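Local structure of aldehyde dehydrogenase family protein (6X9L) at residues 263-269 against 421-427; 308-312 against 355-359; 141-147 against 479-485; 84-89 against 197-201; 39-43 against 368-372. The protein oxidises long-chain aliphatic aldehydes such as octanal, probably to the corresponding carboxylic acids, with NAD+ as the electron acceptor. The protein carries 1 engineered substitution. All coordinates share one frame; numbering follows the deposited sequence.

Contact 1 of 5, residues 263-269 against 421-427; sequences PNILLPD and AHVQGQD
N264 and Q424 bring their amides together on one face of strands 263-266 and 422-424, parallel neighbours inside the seven-stranded mixed sheet of the aldehyde dehydrogenase catalytic domain. The two amide planes stand almost perpendicular (88°), and Q424 NE2 donates to N264 OD1 at 3.0 Å over a nearly straight N-H, with the oxygen close to the plane of the Q424 amide. N264 leans across to the partner strand because its CG stands opposite the backbone N (chi1 -171°), while Q424 bends at chi2 to bring NE2 back along the strand. The other end of the asparagine amide, ND2, is held by Y447 OH. L266 shares this face and lies alongside Q424, both pointing the same way, with L266 CD1 3.5 Å from Q424 CG. H422 lies there too, its ring meeting that of H444 at a shallow angle and its side chain about 8 Å from bound octanal. At the loop end, L267 CD1 packs on V423 CG1 at 3.7 Å. The backbone of I265 is gripped twice, by I265 N to H422 O at 2.9 Å and by Q424 N to I265 O at 2.8 Å. Beyond the strands, the D269 carboxylate takes two consecutive backbone amides: Q426 N meets OD1 at 3.1 Å from above its plane, and D427 N meets OD2 at 2.7 Å, syn but tilted out of plane.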
# COMPACT_ATOMS: atom_id res chain seq x y z
N PRO A 263 15.64 -4.77 17.88
CA PRO A 263 16.95 -5.01 18.49
C PRO A 263 17.58 -3.74 19.03
O PRO A 263 17.30 -2.63 18.59
CB PRO A 263 17.78 -5.57 17.32
CG PRO A 263 17.18 -4.93 16.11
CD PRO A 263 15.69 -4.76 16.41
N ASN A 264 18.43 -3.94 20.03
CA ASN A 264 19.29 -2.89 20.59
C ASN A 264 20.72 -3.45 20.55
O ASN A 264 21.07 -4.31 21.38
CB ASN A 264 18.85 -2.51 22.00
CG ASN A 264 19.57 -1.29 22.53
OD1 ASN A 264 20.29 -0.61 21.80
ND2 ASN A 264 19.38 -1.00 23.81
N ILE A 265 21.51 -3.00 19.58
CA ILE A 265 22.90 -3.40 19.44
C ILE A 265 23.77 -2.42 20.22
O ILE A 265 23.78 -1.22 19.91
CB ILE A 265 23.35 -3.45 17.97
CG1 ILE A 265 22.63 -4.53 17.16
CG2 ILE A 265 24.86 -3.67 17.91
CD1 ILE A 265 23.08 -4.57 15.70
N LEU A 266 24.51 -2.92 21.20
CA LEU A 266 25.60 -2.18 21.82
C LEU A 266 26.89 -2.57 21.09
O LEU A 266 27.36 -3.71 21.20
CB LEU A 266 25.67 -2.46 23.32
CG LEU A 266 24.58 -1.74 24.13
CD1 LEU A 266 23.15 -1.98 23.55
CD2 LEU A 266 24.63 -2.13 25.60
N LEU A 267 27.43 -1.62 20.32
CA LEU A 267 28.71 -1.79 19.66
C LEU A 267 29.84 -1.79 20.69
O LEU A 267 29.70 -1.23 21.79
CB LEU A 267 28.91 -0.65 18.65
CG LEU A 267 27.90 -0.64 17.50
CD1 LEU A 267 27.99 0.63 16.73
CD2 LEU A 267 28.11 -1.82 16.56
N PRO A 268 30.97 -2.42 20.37
CA PRO A 268 32.02 -2.63 21.39
C PRO A 268 32.57 -1.35 22.01
O PRO A 268 33.07 -1.39 23.14
CB PRO A 268 33.11 -3.38 20.61
CG PRO A 268 32.42 -4.00 19.47
CD PRO A 268 31.27 -3.12 19.11
N ASP A 269 32.50 -0.25 21.28
CA ASP A 269 33.07 1.03 21.78
C ASP A 269 32.05 1.81 22.60
O ASP A 269 32.32 2.95 22.89
CB ASP A 269 33.59 1.86 20.61
CG ASP A 269 32.50 2.40 19.71
OD1 ASP A 269 31.39 1.94 19.82
OD2 ASP A 269 32.79 3.28 18.93
N ALA A 421 14.52 -0.25 15.95
CA ALA A 421 15.86 -0.75 16.23
C ALA A 421 16.65 0.35 16.94
O ALA A 421 16.37 1.54 16.78
CB ALA A 421 16.57 -1.18 14.95
N HIS A 422 17.68 -0.07 17.69
CA HIS A 422 18.54 0.82 18.46
C HIS A 422 20.01 0.49 18.28
O HIS A 422 20.40 -0.68 18.20
CB HIS A 422 18.18 0.75 19.94
CG HIS A 422 16.93 1.48 20.29
ND1 HIS A 422 16.94 2.69 20.96
CD2 HIS A 422 15.63 1.19 20.05
CE1 HIS A 422 15.69 3.10 21.11
NE2 HIS A 422 14.88 2.22 20.57
N VAL A 423 20.86 1.52 18.23
CA VAL A 423 22.30 1.32 18.15
C VAL A 423 22.96 2.19 19.21
O VAL A 423 22.63 3.37 19.35
CB VAL A 423 22.85 1.64 16.76
CG1 VAL A 423 24.36 1.41 16.71
CG2 VAL A 423 22.18 0.77 15.72
N GLN A 424 23.86 1.58 19.99
CA GLN A 424 24.70 2.25 20.97
C GLN A 424 26.14 2.16 20.50
O GLN A 424 26.64 1.07 20.19
CB GLN A 424 24.57 1.62 22.36
CG GLN A 424 23.15 1.43 22.83
CD GLN A 424 22.25 2.59 22.45
OE1 GLN A 424 22.69 3.75 22.41
NE2 GLN A 424 20.99 2.28 22.15
N GLY A 425 26.81 3.30 20.43
CA GLY A 425 28.17 3.33 19.95
C GLY A 425 28.81 4.68 20.19
O GLY A 425 28.13 5.71 20.17
N GLN A 426 30.13 4.68 20.44
CA GLN A 426 30.85 5.93 20.61
C GLN A 426 31.23 6.53 19.25
O GLN A 426 31.01 7.72 19.01
CB GLN A 426 32.09 5.72 21.49
CG GLN A 426 32.27 6.81 22.55
CD GLN A 426 32.28 6.26 23.98
OE1 GLN A 426 32.81 5.18 24.25
NE2 GLN A 426 31.70 7.02 24.90
N ASP A 427 31.80 5.73 18.35
CA ASP A 427 32.10 6.22 17.01
C ASP A 427 30.80 6.39 16.23
O ASP A 427 30.14 5.40 15.88
CB ASP A 427 33.04 5.26 16.29
CG ASP A 427 33.26 5.66 14.84
OD1 ASP A 427 32.74 6.72 14.44
OD2 ASP A 427 33.95 4.93 14.09

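Contact 2 of 5, residues 308-312 against 355-359; sequences EALAA and KLVCG
The carboxylate of E308 is approached by K355 from one side of its plane, beyond its oxygens: K355 CD lies 3.6 Å from E308 OE2, and the ammonium ends on the same side. K355 NZ is 2.8 Å from E308 OE1 in a salt bridge, reaching this oxygen on its syn side but 32° out of the plane. The second oxygen, OE2, is hydrogen-bonded to S379 OG, which together with the lysine probably fixes the rotation of the group. E308 runs extended beyond CG, whereas K355 starts with CG anti to the backbone N (chi1 180°) and bends at chi3 to bring NZ to OE1; the two side chains cross at about a right angle. Strand 355-358 is an outermost strand of the catalytic-domain sheet, antiparallel to 376-379, and helix 304-316 lies over it with local axes 8.2 Å apart. A classic beta bulge sets V357 and C358 together opposite V377, and both side chains point to the helix. V357 straddles one helical turn: CG2 touches E308 CG at 4.0 Å, and CG1 rests on A312 CB at 3.9 Å, also close to the carbonyl oxygen of E308. C358 follows with SG 4.2 Å from A312 CA, and its CB is 4.3 Å from A312 CB. Elsewhere on the helix, L310 and A311 touch V276 and V280 of helix 272-284.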
# COMPACT_ATOMS: atom_id res chain seq x y z
N GLU A 308 24.58 -8.15 31.95
CA GLU A 308 23.65 -8.87 32.81
C GLU A 308 23.52 -8.18 34.16
O GLU A 308 22.42 -7.78 34.57
CB GLU A 308 24.09 -10.32 32.99
CG GLU A 308 23.74 -11.24 31.84
CD GLU A 308 24.25 -12.66 32.07
OE1 GLU A 308 24.87 -12.89 33.13
OE2 GLU A 308 24.04 -13.53 31.21
N ALA A 309 24.65 -8.01 34.86
CA ALA A 309 24.63 -7.33 36.16
C ALA A 309 23.98 -5.95 36.06
O ALA A 309 23.19 -5.57 36.93
CB ALA A 309 26.05 -7.21 36.70
N LEU A 310 24.32 -5.20 35.02
CA LEU A 310 23.77 -3.85 34.87
C LEU A 310 22.27 -3.89 34.61
O LEU A 310 21.56 -2.95 35.00
CB LEU A 310 24.49 -3.14 33.73
CG LEU A 310 25.91 -2.74 34.07
CD1 LEU A 310 26.78 -2.72 32.80
CD2 LEU A 310 25.88 -1.37 34.73
N ALA A 311 21.78 -4.94 33.97
CA ALA A 311 20.36 -5.03 33.64
C ALA A 311 19.53 -5.42 34.87
O ALA A 311 18.48 -4.82 35.14
CB ALA A 311 20.13 -6.03 32.50
N ALA A 312 20.00 -6.43 35.62
CA ALA A 312 19.38 -6.75 36.89
C ALA A 312 19.35 -5.53 37.80
O ALA A 312 18.34 -5.25 38.45
CB ALA A 312 20.14 -7.88 37.57
N LYS A 355 18.63 -18.16 30.59
CA LYS A 355 19.06 -17.78 31.93
C LYS A 355 18.14 -16.69 32.45
O LYS A 355 17.94 -15.67 31.78
CB LYS A 355 20.51 -17.29 31.92
CG LYS A 355 21.02 -16.87 33.29
CD LYS A 355 22.30 -16.06 33.15
CE LYS A 355 23.29 -16.37 34.25
NZ LYS A 355 24.44 -15.42 34.21
N LEU A 356 17.58 -16.91 33.64
CA LEU A 356 16.71 -15.94 34.29
C LEU A 356 17.58 -15.02 35.14
O LEU A 356 17.89 -15.30 36.29
CB LEU A 356 15.66 -16.64 35.14
CG LEU A 356 14.59 -15.77 35.80
CD1 LEU A 356 13.72 -15.13 34.74
CD2 LEU A 356 13.76 -16.56 36.78
N VAL A 357 17.99 -13.90 34.54
CA VAL A 357 18.84 -12.94 35.23
C VAL A 357 18.10 -12.32 36.41
O VAL A 357 18.69 -12.05 37.46
CB VAL A 357 19.33 -11.86 34.26
CG1 VAL A 357 20.10 -10.76 35.00
CG2 VAL A 357 20.16 -12.48 33.13
N CYS A 358 16.81 -12.07 36.24
CA CYS A 358 15.98 -11.42 37.25
C CYS A 358 14.55 -11.46 36.75
O CYS A 358 14.29 -11.83 35.61
CB CYS A 358 16.43 -9.99 37.51
SG CYS A 358 15.87 -8.87 36.22
N GLY A 359 13.61 -11.05 37.62
CA GLY A 359 12.20 -11.20 37.28
C GLY A 359 11.79 -12.66 37.43
O GLY A 359 12.39 -13.42 38.17

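Contact 3 of 5, residues 141-147 against 479-485; sequences GTAIERE and TKAIVGF
F485 lays one ring face over A143, whose CB is 3.6 Å from the ring centroid and 15° off the ring normal, a CH-pi contact. CG of F485 stands anti to the backbone N (chi1 -174°), which folds the ring back over the antiparallel pair after the type II turn 482-485; in this turn G484 has a positive phi. Further along the same face, the carboxylate of E145, at the end of an extended chain, lies against I482 CD1, with OE2 3.3 Å away. K480 runs straight to CD and then turns at chi3 (-81°), placing NZ 2.9 Å from E147 OE1 in a salt bridge on the syn side of the carboxylate. Both charges have further partners on the second subunit: K480 NZ bonds the carbonyl oxygens of A435 and I438, and E147 OE2 bonds Y459 OH there. On the other face R146, bent at chi2 and chi3, carries its guanidinium so that T479 OG1 lies over one of its faces, not at an N-H. T142 and V483 lie side by side, OG1 of T142 3.4 Å from V483 CG1 and hydrogen-bonded to N451 ND2 of the second subunit. The backbones join through two hydrogen-bonded pairs, with I482 N to A143 O at 2.8 Å and E145 N to K480 O at 3.0 Å. At this end strand 143-155 lies between 136-138 and 477-483, while residues 481-483 pair in parallel with a strand of the second subunit, continuing this oligomerisation sheet across the dimer interface.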
# COMPACT_ATOMS: atom_id res chain seq x y z
N GLY A 141 3.07 20.45 -19.07
CA GLY A 141 1.68 20.31 -19.42
C GLY A 141 0.92 19.34 -18.54
O GLY A 141 -0.26 19.09 -18.77
N THR A 142 1.58 18.76 -17.53
CA THR A 142 0.96 17.80 -16.61
C THR A 142 0.96 18.39 -15.21
O THR A 142 1.97 18.94 -14.76
CB THR A 142 1.70 16.44 -16.60
OG1 THR A 142 1.52 15.77 -17.85
CG2 THR A 142 1.18 15.55 -15.46
N ALA A 143 -0.16 18.25 -14.51
CA ALA A 143 -0.30 18.73 -13.14
C ALA A 143 -0.62 17.55 -12.23
O ALA A 143 -1.42 16.68 -12.58
CB ALA A 143 -1.40 19.80 -13.02
N ILE A 144 0.03 17.53 -11.06
CA ILE A 144 -0.21 16.53 -10.03
C ILE A 144 -1.08 17.17 -8.96
O ILE A 144 -0.71 18.19 -8.37
CB ILE A 144 1.11 16.05 -9.40
CG1 ILE A 144 2.16 15.79 -10.49
CG2 ILE A 144 0.85 14.85 -8.49
CD1 ILE A 144 1.94 14.54 -11.27
N GLU A 145 -2.24 16.57 -8.70
CA GLU A 145 -3.11 17.03 -7.63
C GLU A 145 -3.23 15.93 -6.59
O GLU A 145 -3.46 14.77 -6.94
CB GLU A 145 -4.47 17.45 -8.18
CG GLU A 145 -4.36 18.63 -9.16
CD GLU A 145 -5.72 19.22 -9.54
OE1 GLU A 145 -6.73 18.79 -8.95
OE2 GLU A 145 -5.75 20.11 -10.41
N ARG A 146 -3.04 16.28 -5.33
CA ARG A 146 -3.17 15.34 -4.23
C ARG A 146 -4.53 15.56 -3.57
O ARG A 146 -4.85 16.68 -3.16
CB ARG A 146 -2.02 15.53 -3.23
CG ARG A 146 -0.67 15.16 -3.82
CD ARG A 146 -0.59 13.67 -3.99
NE ARG A 146 0.57 13.13 -3.29
CZ ARG A 146 0.63 11.94 -2.69
NH1 ARG A 146 -0.42 11.12 -2.68
NH2 ARG A 146 1.76 11.58 -2.08
N GLU A 147 -5.34 14.50 -3.51
CA GLU A 147 -6.71 14.60 -3.04
C GLU A 147 -6.96 13.60 -1.93
O GLU A 147 -6.32 12.55 -1.88
CB GLU A 147 -7.71 14.33 -4.17
CG GLU A 147 -7.54 15.21 -5.37
CD GLU A 147 -8.45 14.82 -6.52
OE1 GLU A 147 -8.44 15.55 -7.55
OE2 GLU A 147 -9.16 13.78 -6.41
N THR A 479 -3.43 10.18 -5.68
CA THR A 479 -2.51 10.88 -6.56
C THR A 479 -3.13 10.94 -7.95
O THR A 479 -3.54 9.90 -8.51
CB THR A 479 -1.15 10.17 -6.57
OG1 THR A 479 -0.50 10.43 -5.31
CG2 THR A 479 -0.25 10.65 -7.71
N LYS A 480 -3.24 12.15 -8.50
CA LYS A 480 -3.88 12.35 -9.78
C LYS A 480 -2.94 13.07 -10.73
O LYS A 480 -2.26 14.02 -10.33
CB LYS A 480 -5.18 13.14 -9.62
CG LYS A 480 -5.83 13.50 -10.93
CD LYS A 480 -7.06 14.34 -10.71
CE LYS A 480 -8.25 13.47 -10.34
NZ LYS A 480 -9.41 14.29 -9.93
N ALA A 481 -2.88 12.59 -11.97
CA ALA A 481 -2.12 13.27 -13.02
C ALA A 481 -3.11 13.83 -14.03
O ALA A 481 -3.95 13.10 -14.57
CB ALA A 481 -1.13 12.33 -13.71
N ILE A 482 -3.04 15.14 -14.23
CA ILE A 482 -3.84 15.79 -15.26
C ILE A 482 -2.91 16.10 -16.41
O ILE A 482 -2.28 17.17 -16.44
CB ILE A 482 -4.54 17.05 -14.72
CG1 ILE A 482 -5.36 16.68 -13.50
CG2 ILE A 482 -5.44 17.68 -15.79
CD1 ILE A 482 -6.02 17.86 -12.87
N VAL A 483 -2.79 15.15 -17.36
CA VAL A 483 -1.96 15.32 -18.54
C VAL A 483 -2.69 16.22 -19.54
O VAL A 483 -3.92 16.15 -19.67
CB VAL A 483 -1.61 13.96 -19.17
CG1 VAL A 483 -0.38 14.09 -20.06
CG2 VAL A 483 -1.38 12.88 -18.10
N GLY A 484 -1.94 17.07 -20.25
CA GLY A 484 -2.58 18.09 -21.04
C GLY A 484 -3.13 19.25 -20.24
O GLY A 484 -3.98 19.99 -20.74
N PHE A 485 -2.69 19.41 -18.99
CA PHE A 485 -3.09 20.54 -18.16
C PHE A 485 -2.75 21.86 -18.83
O PHE A 485 -3.57 22.79 -18.82
CB PHE A 485 -2.40 20.41 -16.80
CG PHE A 485 -2.81 21.43 -15.79
CD1 PHE A 485 -3.99 21.27 -15.08
CD2 PHE A 485 -1.99 22.50 -15.48
CE1 PHE A 485 -4.35 22.19 -14.11
CE2 PHE A 485 -2.35 23.42 -14.52
CZ PHE A 485 -3.54 23.27 -13.83

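Contact 4 of 5, residues 84-89 against 197-201; sequences RIHELI and LVHDA
L197 reaches from helix 188-201 into a surface of helix 75-91 formed by I85, L88 and I89. CB directs the chain at the partner helix, CG being anti to the backbone N (chi1 -174°). At the branch, CG comes against L88 CB at 3.6 Å. From there the two methyls separate along the partner's axis: CD1 touches the backbone N of I89 at 3.5 Å and also packs on I89 CG1, while CD2 lies 3.7 Å from I85 CG2 and close to the carbonyl oxygen of I85. The leucine and I89 lie at about a right angle to each other. One turn on, A201 gives the helices their nearest backbone approach, its CA 5.1 Å from that of I85; the small methyl meets I85 CG1, and L88 CD2 lies beside A201, 3.5 Å from its N. I85 CD1 reaches V198 CG1 at 4.1 Å. Polar groups border the apolar patch. R84 sends CG past A201 O, then bends at chi2; its guanidinium, with L88 CD1 over the centre of one face, binds E87 OE1 from NH1 at 3.0 Å in a salt bridge along its own helix. D200, whose CB touches L88 CD2, has its charge paired with R92. The local axes are 8.8 Å apart and inclined at 126°, an apolar helix-helix packing. Helix 188-201 is the connection between parallel strands 178-182 and 208-210, a beta-alpha-beta crossover of the Rossmann-like NAD-binding domain, and helix 75-91 covers it.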
# COMPACT_ATOMS: atom_id res chain seq x y z
N ARG A 84 -7.62 23.95 16.91
CA ARG A 84 -8.49 24.06 18.08
C ARG A 84 -8.60 22.73 18.82
O ARG A 84 -8.54 22.68 20.05
CB ARG A 84 -9.87 24.56 17.65
CG ARG A 84 -10.89 24.57 18.74
CD ARG A 84 -10.46 25.46 19.88
NE ARG A 84 -11.56 25.64 20.83
CZ ARG A 84 -11.41 26.08 22.08
NH1 ARG A 84 -10.22 26.40 22.56
NH2 ARG A 84 -12.48 26.20 22.85
N ILE A 85 -8.77 21.63 18.08
CA ILE A 85 -8.65 20.31 18.68
C ILE A 85 -7.39 20.21 19.55
O ILE A 85 -7.43 19.72 20.68
CB ILE A 85 -8.67 19.23 17.59
CG1 ILE A 85 -10.07 19.16 16.97
CG2 ILE A 85 -8.25 17.88 18.15
CD1 ILE A 85 -10.13 18.26 15.79
N HIS A 86 -6.25 20.67 19.02
CA HIS A 86 -5.00 20.58 19.78
C HIS A 86 -5.05 21.41 21.06
O HIS A 86 -4.56 20.97 22.11
CB HIS A 86 -3.81 21.02 18.92
CG HIS A 86 -2.50 21.06 19.67
ND1 HIS A 86 -1.99 22.22 20.20
CD2 HIS A 86 -1.61 20.09 19.95
CE1 HIS A 86 -0.83 21.96 20.79
NE2 HIS A 86 -0.58 20.67 20.66
N GLU A 87 -5.62 22.61 21.00
CA GLU A 87 -5.78 23.41 22.21
C GLU A 87 -6.59 22.65 23.25
O GLU A 87 -6.26 22.66 24.45
CB GLU A 87 -6.46 24.73 21.90
CG GLU A 87 -5.70 25.65 20.98
CD GLU A 87 -6.57 26.79 20.48
OE1 GLU A 87 -7.64 27.03 21.08
OE2 GLU A 87 -6.20 27.43 19.47
N LEU A 88 -7.66 21.97 22.82
CA LEU A 88 -8.55 21.31 23.76
C LEU A 88 -7.89 20.10 24.41
O LEU A 88 -8.09 19.83 25.60
CB LEU A 88 -9.84 20.92 23.04
CG LEU A 88 -11.10 21.72 23.40
CD1 LEU A 88 -10.75 23.13 23.88
CD2 LEU A 88 -12.04 21.79 22.20
N ILE A 89 -7.08 19.37 23.64
CA ILE A 89 -6.30 18.29 24.23
C ILE A 89 -5.43 18.82 25.36
O ILE A 89 -5.38 18.24 26.45
CB ILE A 89 -5.47 17.59 23.13
CG1 ILE A 89 -6.38 16.78 22.21
CG2 ILE A 89 -4.37 16.70 23.72
CD1 ILE A 89 -5.67 16.26 20.98
N LEU A 197 -14.24 15.81 22.60
CA LEU A 197 -13.28 16.88 22.39
C LEU A 197 -13.34 17.43 20.96
O LEU A 197 -13.32 18.65 20.76
CB LEU A 197 -11.87 16.39 22.72
CG LEU A 197 -10.72 17.40 22.70
CD1 LEU A 197 -9.74 17.12 23.82
CD2 LEU A 197 -10.03 17.39 21.36
N VAL A 198 -13.36 16.54 19.95
CA VAL A 198 -13.49 17.04 18.58
C VAL A 198 -14.86 17.68 18.39
O VAL A 198 -14.99 18.66 17.64
CB VAL A 198 -13.22 15.96 17.51
CG1 VAL A 198 -11.89 15.18 17.80
CG2 VAL A 198 -14.39 15.01 17.35
N HIS A 199 -15.90 17.18 19.06
CA HIS A 199 -17.20 17.84 18.99
C HIS A 199 -17.09 19.28 19.48
O HIS A 199 -17.50 20.23 18.79
CB HIS A 199 -18.23 17.08 19.82
CG HIS A 199 -19.56 17.75 19.86
ND1 HIS A 199 -20.42 17.74 18.78
CD2 HIS A 199 -20.17 18.48 20.83
CE1 HIS A 199 -21.51 18.42 19.09
NE2 HIS A 199 -21.39 18.88 20.32
N ASP A 200 -16.55 19.47 20.69
CA ASP A 200 -16.39 20.80 21.27
C ASP A 200 -15.45 21.67 20.45
O ASP A 200 -15.60 22.89 20.42
CB ASP A 200 -15.90 20.66 22.71
CG ASP A 200 -16.94 20.05 23.64
OD1 ASP A 200 -18.14 20.07 23.29
OD2 ASP A 200 -16.57 19.57 24.73
N ALA A 201 -14.48 21.07 19.76
CA ALA A 201 -13.53 21.83 18.96
C ALA A 201 -14.15 22.39 17.68
O ALA A 201 -13.53 23.27 17.06
CB ALA A 201 -12.32 20.95 18.61

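Contact 5 of 5, residues 39-43 against 368-372; sequences PATEE and EQGFY
E42 and P39 provide the two direct hydrogen bonds to the loop 368-372. G370 N donates to E42 OE2 at 2.9 Å along an almost straight N-H (170°), meeting the oxygen on its anti side and 18° out of the carboxylate plane. The same oxygen is in a salt bridge with R363, whose NH1 also bonds E368 O, so the arginine ties the glutamate to the loop a second time. F371 N donates to P39 O at 3.1 Å, and F371 is the centre of an inverse gamma turn. A water links Y372 OH, 3.0 Å away, to A40 O, the second bond weak. Weaker CA-H...O contacts come from G370 CA, which sits 3.2 Å from P39 O and near A40 O as well; G370 has a positive phi, and its lack of a side chain probably allows the close passage. Apolar packing is supplied by the aromatic rings. F371 CD2 rests 3.9 Å from P39 CB, and the far end of the ring, CZ, lies 3.4 Å from E42 CG; the extended glutamate chain crosses the CZ/CE1 end of the ring at a slant, with carboxylate and ring planes 46° apart. Y372 brings OH 3.5 Å from A40 CB. The arrangement is a loop-loop join: the connection between strands 33-38 and 43-49, near the N-terminus, docks on the loop leading to strand 376-379 of the catalytic domain, with P39 about 8 Å, side chain to side chain, from the NAD-binding W158.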
# COMPACT_ATOMS: atom_id res chain seq x y z
N PRO A 39 -7.17 -2.41 35.22
CA PRO A 39 -6.17 -3.47 35.41
C PRO A 39 -5.52 -3.42 36.77
O PRO A 39 -5.00 -4.46 37.22
CB PRO A 39 -5.14 -3.19 34.31
CG PRO A 39 -5.34 -1.74 33.91
CD PRO A 39 -6.61 -1.23 34.55
N ALA A 40 -5.53 -2.27 37.44
CA ALA A 40 -4.85 -2.13 38.73
C ALA A 40 -5.64 -2.77 39.86
O ALA A 40 -5.05 -3.15 40.88
CB ALA A 40 -4.60 -0.66 39.06
N THR A 41 -6.95 -2.89 39.71
CA THR A 41 -7.80 -3.50 40.73
C THR A 41 -8.63 -4.66 40.24
O THR A 41 -9.25 -5.34 41.06
CB THR A 41 -8.75 -2.46 41.34
OG1 THR A 41 -9.61 -1.98 40.30
CG2 THR A 41 -7.96 -1.29 41.95
N GLU A 42 -8.69 -4.91 38.93
CA GLU A 42 -9.50 -5.98 38.36
C GLU A 42 -11.00 -5.77 38.56
O GLU A 42 -11.76 -6.73 38.49
CB GLU A 42 -9.11 -7.35 38.93
CG GLU A 42 -7.79 -7.88 38.42
CD GLU A 42 -7.35 -9.15 39.14
OE1 GLU A 42 -7.80 -10.24 38.74
OE2 GLU A 42 -6.57 -9.04 40.11
N GLU A 43 -11.45 -4.55 38.80
CA GLU A 43 -12.87 -4.23 38.92
C GLU A 43 -13.39 -3.59 37.64
O GLU A 43 -12.70 -2.78 37.01
CB GLU A 43 -13.11 -3.28 40.10
CG GLU A 43 -12.28 -3.60 41.32
CD GLU A 43 -13.02 -4.38 42.38
OE1 GLU A 43 -12.71 -4.17 43.58
OE2 GLU A 43 -13.91 -5.20 42.03
N GLU A 368 -0.91 -8.27 44.84
CA GLU A 368 -1.54 -9.51 44.39
C GLU A 368 -2.84 -9.23 43.65
O GLU A 368 -3.19 -9.96 42.72
CB GLU A 368 -1.77 -10.44 45.58
CG GLU A 368 -0.53 -11.27 45.98
CD GLU A 368 0.55 -10.47 46.72
OE1 GLU A 368 0.22 -9.50 47.44
OE2 GLU A 368 1.75 -10.82 46.60
N GLN A 369 -3.57 -8.17 44.02
CA GLN A 369 -4.69 -7.70 43.22
C GLN A 369 -4.18 -6.76 42.12
O GLN A 369 -3.43 -5.81 42.41
CB GLN A 369 -5.69 -6.97 44.13
CG GLN A 369 -7.12 -7.11 43.69
CD GLN A 369 -7.95 -5.92 44.11
OE1 GLN A 369 -7.41 -4.87 44.44
NE2 GLN A 369 -9.28 -6.07 44.08
N GLY A 370 -4.57 -7.02 40.88
CA GLY A 370 -4.07 -6.26 39.75
C GLY A 370 -3.05 -7.03 38.93
O GLY A 370 -2.27 -7.85 39.45
N PHE A 371 -3.02 -6.76 37.62
CA PHE A 371 -2.22 -7.54 36.69
C PHE A 371 -0.76 -7.16 36.70
O PHE A 371 -0.11 -7.04 35.66
CB PHE A 371 -2.81 -7.42 35.29
CG PHE A 371 -4.24 -7.89 35.24
CD1 PHE A 371 -4.56 -9.17 35.71
CD2 PHE A 371 -5.25 -7.05 34.83
CE1 PHE A 371 -5.87 -9.61 35.72
CE2 PHE A 371 -6.56 -7.48 34.84
CZ PHE A 371 -6.86 -8.76 35.29
N TYR A 372 -0.22 -6.99 37.90
CA TYR A 372 1.15 -6.52 38.07
C TYR A 372 2.13 -7.63 37.70
O TYR A 372 2.07 -8.72 38.26
CB TYR A 372 1.34 -6.07 39.51
CG TYR A 372 0.54 -4.83 39.87
CD1 TYR A 372 1.04 -3.56 39.61
CD2 TYR A 372 -0.72 -4.94 40.46
CE1 TYR A 372 0.31 -2.43 39.93
CE2 TYR A 372 -1.44 -3.82 40.79
CZ TYR A 372 -0.92 -2.57 40.52
OH TYR A 372 -1.64 -1.45 40.84
O HOH W 1 -3.71 -0.85 42.92

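How the contacts relate
Contacts 1 and 4 are buried, contact 2 is at the surface, and contacts 3 and 5 lie between. Contacts 1 and 2 reach the same seven-stranded sheet, one inside it and one at its edge, with centres about 19 Å apart; contact 1 adds an amide pair to its backbone bonds, whereas contact 2 uses a salt bridge and small apolar side chains. Contact 4 is almost wholly aliphatic. Contact 3, about 59 Å centre to centre from contact 2 and across the chain's centre from it, is backbone pairing with charges shared with the second subunit. Contact 5 alone joins two loops, through carbonyls, a carboxylate and a water.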